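Side-chain contact in acyl-CoA dehydrogenase (PDB 3OWA), which probably catalyses the FAD-dependent alpha,beta-dehydrogenation of acyl-CoA thioesters, as in other members of the acyl-CoA dehydrogenase family: residues 83-86 with 87-90. Residues are numbered along the deposited sequence; the frame is centred on the assembly and turned at random.
Sequences DVPE and EYGG
Pro85 and Gly90 close a Schellman motif around a short 3-10 turn: Gly90 N donates to Pro85 O at 2.8 Å, and Gly89 N donates to Glu86 O at 3.0 Å inside that ring. Gly89 has the expected left-handed conformation, with phi at 93°. Pro85 O also accepts Tyr88 N, at 3.1 Å. Its two donors arrive from opposite faces of the carbonyl plane. A water donates to both Glu86 O and Gly90 O and bridges the mouth of the turn.

Val84 lies against the returning chain. Its CG1 is anti to the backbone N (chi1 171°), which sets this methyl 3.6 Å from Gly90 CA. The same CA makes a C-H...O contact with Val84 O at 3.0 Å. Gly90 has no CB. One there would run into Val84 O and Pro85 O, so the two runs of backbone can come this close.

The Pro85 ring meets Tyr88 obliquely, with Pro85 CB 4.0 Å from Tyr88 CD2. Glu87 folds back beside them. Its CG sits between the backbone N and the carbonyl carbon (chi1 69°), and a bend at chi2 brings OE1 to 3.2 Å from Pro85 CB. Glu87 CG also rests 3.7 Å above the plane of the Tyr88 ring, over its centre. Glu86 starts away from the turn, yet its CG still lies beside Gly90 O.

The turn lies between helices 64-76 and 95-105 in the N-terminal helical domain. Val84 and Tyr88 both pack on Leu139 of helix 132-144. Tyr88 OH hydrogen-bonds Glu132, and Lys136 NZ binds Glu87 O.

The chemistry is mainly that of the backbone. The bonds to Pro85 O and Glu86 O together hold the reversal of the chain, while Val84 and the bonded Tyr88 hydroxyl join its buried side to helix 132-144.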
loop_
_atom_site.group_PDB
_atom_site.type_symbol
_atom_site.label_atom_id
_atom_site.label_comp_id
_atom_site.label_asym_id
_atom_site.label_seq_id
_atom_site.Cartn_x
_atom_site.Cartn_y
_atom_site.Cartn_z
ATOM N N ASP A 83 -18.024 -25.268 13.450
ATOM C CA ASP A 83 -17.584 -26.203 12.406
ATOM C C ASP A 83 -17.315 -27.607 12.957
ATOM O O ASP A 83 -16.813 -28.474 12.239
ATOM C CB ASP A 83 -16.302 -25.699 11.714
ATOM C CG ASP A 83 -16.549 -24.531 10.748
ATOM O OD1 ASP A 83 -15.660 -23.656 10.669
ATOM O OD2 ASP A 83 -17.604 -24.487 10.063
ATOM N N VAL A 84 -17.615 -27.821 14.226
ATOM C CA VAL A 84 -17.465 -29.154 14.817
ATOM C C VAL A 84 -18.841 -29.828 14.922
ATOM O O VAL A 84 -19.762 -29.246 15.494
ATOM C CB VAL A 84 -16.770 -29.059 16.190
ATOM C CG1 VAL A 84 -16.776 -30.415 16.958
ATOM C CG2 VAL A 84 -15.335 -28.503 16.003
ATOM N N PRO A 85 -18.988 -31.050 14.355
ATOM C CA PRO A 85 -20.274 -31.776 14.472
ATOM C C PRO A 85 -20.727 -31.948 15.920
ATOM O O PRO A 85 -19.901 -32.020 16.860
ATOM C CB PRO A 85 -19.979 -33.131 13.830
ATOM C CG PRO A 85 -18.837 -32.864 12.885
ATOM C CD PRO A 85 -17.989 -31.838 13.606
ATOM N N GLU A 86 -22.043 -31.946 16.084
ATOM C CA GLU A 86 -22.697 -32.190 17.378
ATOM C C GLU A 86 -22.264 -33.491 18.072
ATOM O O GLU A 86 -22.098 -33.508 19.288
ATOM C CB GLU A 86 -24.231 -32.132 17.242
ATOM C CG GLU A 86 -24.783 -30.694 17.258
ATOM C CD GLU A 86 -26.306 -30.638 17.377
ATOM O OE1 GLU A 86 -26.842 -29.667 17.970
ATOM O OE2 GLU A 86 -26.966 -31.570 16.877
ATOM N N GLU A 87 -22.023 -34.552 17.304
ATOM C CA GLU A 87 -21.643 -35.833 17.918
ATOM C C GLU A 87 -20.252 -35.824 18.522
ATOM O O GLU A 87 -19.894 -36.735 19.258
ATOM C CB GLU A 87 -21.809 -37.029 16.965
ATOM C CG GLU A 87 -20.849 -37.086 15.779
ATOM C CD GLU A 87 -21.544 -36.824 14.442
ATOM O OE1 GLU A 87 -20.935 -36.146 13.572
ATOM O OE2 GLU A 87 -22.697 -37.294 14.247
ATOM N N TYR A 88 -19.468 -34.792 18.208
ATOM C CA TYR A 88 -18.159 -34.637 18.817
ATOM C C TYR A 88 -18.126 -33.447 19.743
ATOM O O TYR A 88 -17.073 -32.970 20.092
ATOM C CB TYR A 88 -17.086 -34.533 17.751
ATOM C CG TYR A 88 -17.063 -35.711 16.828
ATOM C CD1 TYR A 88 -16.832 -37.011 17.322
ATOM C CD2 TYR A 88 -17.274 -35.545 15.463
ATOM C CE1 TYR A 88 -16.817 -38.107 16.468
ATOM C CE2 TYR A 88 -17.259 -36.629 14.593
ATOM C CZ TYR A 88 -17.033 -37.909 15.100
ATOM O OH TYR A 88 -17.014 -38.973 14.230
ATOM N N GLY A 89 -19.299 -32.974 20.146
ATOM C CA GLY A 89 -19.387 -31.906 21.128
ATOM C C GLY A 89 -19.462 -30.513 20.526
ATOM O O GLY A 89 -19.358 -29.524 21.249
ATOM N N GLY A 90 -19.677 -30.438 19.215
ATOM C CA GLY A 90 -19.768 -29.153 18.532
ATOM C C GLY A 90 -21.203 -28.723 18.406
ATOM O O GLY A 90 -22.100 -29.414 18.884
HETATM O O HOH W 1 -22.852 -31.184 20.856
#